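Local coordinates for protein HAD hydrolase, family IA, variant 3 (PDB 6W04) that binds magnesium and probably acts as a hydrolase of the haloacid dehalogenase superfamily, with a presumed role in carbohydrate metabolism, at residues T47-Q50 against L51-I55; A205-T208 against F209-T213. All blocks are in the same frame, centred on the assembly; numbering follows the deposited sequence.

Both interactions are local, each within one continuous run of chain, on opposite sides of the chain's centre, their own centres about 33 Å apart. Interaction 1 is the start of helix 48-56, packed among helices 16-31, 37-43 and 62-82; interaction 2 is the turn that leaves strand 205-206, an outermost strand of the parallel sheet. They share no element. Each is partly buried: L51, I52 and I55 are buried in 47-55, I206, F209 and I212 in 205-213, while T47, H207 and N210 are exposed. Interaction 1 has regular helix bonds, a capping box and a salt bridge; in interaction 2 side-chain oxygens of T208 and E211 and one backbone carbonyl take the amides N210 N, H207 N and E211 N.

Interaction 1 (T47-Q50 against L51-I55); sequences TNKQ and LIEHI
The salt bridge of K49 and E53, one helical turn apart, joins K49 NZ to E53 OE2 at 2.6 Å. The lysine starts with CG anti to its own backbone nitrogen (chi1 -180°), runs extended and bends only at its last torsion, bringing the ammonium to OE2 alone, 36° out of the carboxylate plane. The aliphatic part of K49 lies against the same oxygen, with CG 3.7 Å from E53 OE2. Backbone bonds form the second group, four i to i+4 links: L51 N reaches T47 O at 3.0 Å, followed by I52 to N48, E53 to K49 and H54 to Q50.

The first turn is closed by a capping box. Q50 N donates to T47 OG1 at 3.1 Å, and T47 N returns a bond to Q50 OE1 at 2.9 Å, nearly straight at 170°. I52 CD1 presses close on the carbonyl N48 O, at 3.2 Å; the apolar packing of I52 is with W23 and Y68, outside the segments.

E53 OE2 also accepts from I60 N, so two donors grip one carboxylate oxygen; this would probably stabilise its anionic form and ties this side of the helix to the loop before helix 62-82.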
loop_
_atom_site.group_PDB
_atom_site.type_symbol
_atom_site.label_atom_id
_atom_site.label_comp_id
_atom_site.label_asym_id
_atom_site.label_seq_id
_atom_site.Cartn_x
_atom_site.Cartn_y
_atom_site.Cartn_z
ATOM N N THR A 47 10.434 6.977 4.868
ATOM C CA THR A 47 10.554 7.159 3.428
ATOM C C THR A 47 11.801 6.459 2.901
ATOM O O THR A 47 12.738 6.169 3.644
ATOM C CB THR A 47 10.625 8.643 3.064
ATOM O OG1 THR A 47 11.799 9.243 3.652
ATOM C CG2 THR A 47 9.374 9.400 3.567
ATOM N N ASN A 48 11.867 6.293 1.572
ATOM C CA ASN A 48 13.086 5.756 1.003
ATOM C C ASN A 48 14.272 6.639 1.360
ATOM O O ASN A 48 15.371 6.142 1.621
ATOM C CB ASN A 48 12.946 5.610 -0.511
ATOM C CG ASN A 48 12.080 4.427 -0.881
ATOM O OD1 ASN A 48 11.789 3.574 -0.034
ATOM N ND2 ASN A 48 11.667 4.360 -2.136
ATOM N N LYS A 49 14.068 7.951 1.358
ATOM C CA LYS A 49 15.167 8.857 1.659
ATOM C C LYS A 49 15.682 8.624 3.070
ATOM O O LYS A 49 16.902 8.617 3.313
ATOM C CB LYS A 49 14.698 10.303 1.484
ATOM C CG LYS A 49 15.764 11.365 1.761
ATOM C CD LYS A 49 15.327 12.707 1.129
ATOM C CE LYS A 49 16.398 13.811 1.253
ATOM N NZ LYS A 49 16.596 14.301 2.658
ATOM N N GLN A 50 14.761 8.468 4.025
ATOM C CA GLN A 50 15.164 8.250 5.409
ATOM C C GLN A 50 15.932 6.950 5.558
ATOM O O GLN A 50 16.855 6.855 6.377
ATOM C CB GLN A 50 13.940 8.236 6.329
ATOM C CG GLN A 50 13.242 9.582 6.484
ATOM C CD GLN A 50 11.998 9.482 7.361
ATOM O OE1 GLN A 50 10.948 9.038 6.911
ATOM N NE2 GLN A 50 12.117 9.904 8.608
ATOM N N LEU A 51 15.535 5.914 4.808
ATOM C CA LEU A 51 16.261 4.647 4.869
ATOM C C LEU A 51 17.694 4.814 4.375
ATOM O O LEU A 51 18.653 4.368 5.024
ATOM C CB LEU A 51 15.535 3.582 4.036
ATOM C CG LEU A 51 14.508 2.675 4.728
ATOM C CD1 LEU A 51 15.194 1.653 5.586
ATOM C CD2 LEU A 51 13.533 3.462 5.562
ATOM N N ILE A 52 17.863 5.464 3.227
ATOM C CA ILE A 52 19.207 5.633 2.671
ATOM C C ILE A 52 20.059 6.498 3.587
ATOM O O ILE A 52 21.248 6.212 3.809
ATOM C CB ILE A 52 19.130 6.226 1.254
ATOM C CG1 ILE A 52 18.310 5.307 0.353
ATOM C CG2 ILE A 52 20.556 6.439 0.717
ATOM C CD1 ILE A 52 17.555 6.039 -0.780
ATOM N N GLU A 53 19.467 7.577 4.126
ATOM C CA GLU A 53 20.183 8.416 5.081
ATOM C C GLU A 53 20.602 7.627 6.314
ATOM O O GLU A 53 21.687 7.851 6.853
ATOM C CB GLU A 53 19.327 9.627 5.486
ATOM C CG GLU A 53 19.129 10.588 4.296
ATOM C CD GLU A 53 18.171 11.718 4.597
ATOM O OE1 GLU A 53 17.306 11.538 5.482
ATOM O OE2 GLU A 53 18.319 12.792 3.973
ATOM N N HIS A 54 19.751 6.720 6.793
ATOM C CA HIS A 54 20.167 5.862 7.899
ATOM C C HIS A 54 21.381 5.026 7.513
ATOM O O HIS A 54 22.348 4.925 8.280
ATOM C CB HIS A 54 19.038 4.932 8.330
ATOM C CG HIS A 54 19.439 4.009 9.438
ATOM N ND1 HIS A 54 19.344 4.366 10.766
ATOM C CD2 HIS A 54 19.978 2.771 9.418
ATOM C CE1 HIS A 54 19.795 3.375 11.519
ATOM N NE2 HIS A 54 20.172 2.388 10.722
ATOM N N ILE A 55 21.343 4.423 6.327
ATOM C CA ILE A 55 22.406 3.521 5.883
ATOM C C ILE A 55 23.719 4.279 5.697
ATOM O O ILE A 55 24.785 3.804 6.102
ATOM C CB ILE A 55 21.971 2.812 4.585
ATOM C CG1 ILE A 55 20.842 1.806 4.890
ATOM C CG2 ILE A 55 23.194 2.154 3.895
ATOM C CD1 ILE A 55 20.046 1.319 3.655
#

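Interaction 2 (A205-T208 against F209-T213); sequences AIHT and FNEIT
I206, ending the edge strand, meets the turn with both branches and with CB, which lies 3.3 Å from E211 OE1, the oxygen that also takes H207 N. Its CD1 lies 3.8 Å from I212 CB, the two side chains crossing at about a right angle, and its CG2 packs along E211 CB as those chains run past in opposite directions. The chi1 of 60° places CG1 between the backbone nitrogen and carbonyl carbon, and the anti chi2 carries CD1 out to I212.

H207 N donates to E211 OE1 at 2.6 Å, nearly straight at 164°, approaching from above the carboxylate plane. The other oxygen, E211 OE2, sits at the edge of the imidazole ring, 3.5 Å from H207 ND1, with ring and carboxylate planes 75° apart. E211 reaches this far with its chain extended beyond CG.

T208 OG1 accepts from N210 N at 3.2 Å, a bent bond, and T208 O accepts from E211 N at 3.1 Å, the donor standing above the carbonyl plane. T208 N is buried without a partner.

F209 turns its ring inward, edge-to-face with F167 and against I187. Its side chain is about 8 Å from that of D7, a magnesium ligand. The two bonds to T208 define an ST motif, where the edge strand of the Rossmann-like HAD core runs into a short 3-10 segment, 209-211, before helix 214-222, which T213 caps.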
loop_
_atom_site.group_PDB
_atom_site.type_symbol
_atom_site.label_atom_id
_atom_site.label_comp_id
_atom_site.label_asym_id
_atom_site.label_seq_id
_atom_site.Cartn_x
_atom_site.Cartn_y
_atom_site.Cartn_z
ATOM N N ALA A 205 -10.584 -4.784 11.440
ATOM C CA ALA A 205 -9.347 -5.210 10.802
ATOM C C ALA A 205 -9.462 -6.701 10.533
ATOM O O ALA A 205 -10.158 -7.415 11.258
ATOM C CB ALA A 205 -8.120 -4.876 11.672
ATOM N N ILE A 206 -8.822 -7.163 9.455
ATOM C CA ILE A 206 -8.932 -8.553 9.034
ATOM C C ILE A 206 -7.569 -9.067 8.597
ATOM O O ILE A 206 -6.647 -8.296 8.302
ATOM C CB ILE A 206 -9.950 -8.747 7.890
ATOM C CG1 ILE A 206 -9.516 -7.926 6.670
ATOM C CG2 ILE A 206 -11.356 -8.394 8.368
ATOM C CD1 ILE A 206 -10.454 -7.999 5.480
ATOM N N HIS A 207 -7.465 -10.399 8.533
ATOM C CA HIS A 207 -6.220 -11.024 8.090
ATOM C C HIS A 207 -6.159 -11.122 6.574
ATOM O O HIS A 207 -5.118 -10.833 5.974
ATOM C CB HIS A 207 -6.055 -12.404 8.727
ATOM C CG HIS A 207 -5.860 -12.358 10.210
ATOM N ND1 HIS A 207 -6.857 -12.689 11.105
ATOM C CD2 HIS A 207 -4.788 -12.000 10.957
ATOM C CE1 HIS A 207 -6.404 -12.542 12.340
ATOM N NE2 HIS A 207 -5.152 -12.127 12.277
ATOM N N THR A 208 -7.258 -11.542 5.941
ATOM C CA THR A 208 -7.342 -11.674 4.488
ATOM C C THR A 208 -8.720 -11.222 4.013
ATOM O O THR A 208 -9.642 -11.024 4.810
ATOM C CB THR A 208 -7.109 -13.113 4.019
ATOM O OG1 THR A 208 -8.318 -13.860 4.192
ATOM C CG2 THR A 208 -5.991 -13.778 4.797
ATOM N N PHE A 209 -8.879 -11.101 2.689
ATOM C CA PHE A 209 -10.170 -10.664 2.168
ATOM C C PHE A 209 -11.241 -11.749 2.234
ATOM O O PHE A 209 -12.415 -11.442 2.003
ATOM C CB PHE A 209 -10.007 -10.118 0.741
ATOM C CG PHE A 209 -9.151 -8.880 0.693
ATOM C CD1 PHE A 209 -9.717 -7.625 0.882
ATOM C CD2 PHE A 209 -7.770 -8.982 0.559
ATOM C CE1 PHE A 209 -8.928 -6.477 0.885
ATOM C CE2 PHE A 209 -6.964 -7.845 0.570
ATOM C CZ PHE A 209 -7.541 -6.591 0.727
ATOM N N ASN A 210 -10.879 -12.991 2.576
ATOM C CA ASN A 210 -11.887 -14.003 2.886
ATOM C C ASN A 210 -12.739 -13.616 4.085
ATOM O O ASN A 210 -13.832 -14.164 4.259
ATOM C CB ASN A 210 -11.238 -15.361 3.179
ATOM C CG ASN A 210 -10.600 -15.986 1.955
ATOM O OD1 ASN A 210 -11.018 -15.736 0.826
ATOM N ND2 ASN A 210 -9.581 -16.811 2.176
ATOM N N GLU A 211 -12.269 -12.687 4.916
ATOM C CA GLU A 211 -12.910 -12.381 6.187
ATOM C C GLU A 211 -13.835 -11.174 6.116
ATOM O O GLU A 211 -14.332 -10.725 7.149
ATOM C CB GLU A 211 -11.843 -12.166 7.255
ATOM C CG GLU A 211 -10.934 -13.370 7.455
ATOM C CD GLU A 211 -9.868 -13.113 8.502
ATOM O OE1 GLU A 211 -9.565 -11.927 8.749
ATOM O OE2 GLU A 211 -9.347 -14.089 9.081
ATOM N N ILE A 212 -14.075 -10.636 4.929
ATOM C CA ILE A 212 -14.927 -9.469 4.761
ATOM C C ILE A 212 -15.974 -9.777 3.691
ATOM O O ILE A 212 -15.699 -10.503 2.729
ATOM C CB ILE A 212 -14.083 -8.224 4.403
ATOM C CG1 ILE A 212 -14.913 -6.947 4.508
ATOM C CG2 ILE A 212 -13.446 -8.352 3.014
ATOM C CD1 ILE A 212 -15.397 -6.650 5.899
ATOM N N THR A 213 -17.183 -9.249 3.876
ATOM C CA THR A 213 -18.243 -9.333 2.882
ATOM C C THR A 213 -18.661 -7.934 2.439
ATOM O O THR A 213 -18.416 -6.938 3.127
ATOM C CB THR A 213 -19.478 -10.082 3.412
ATOM O OG1 THR A 213 -20.197 -9.247 4.327
ATOM C CG2 THR A 213 -19.079 -11.374 4.109
#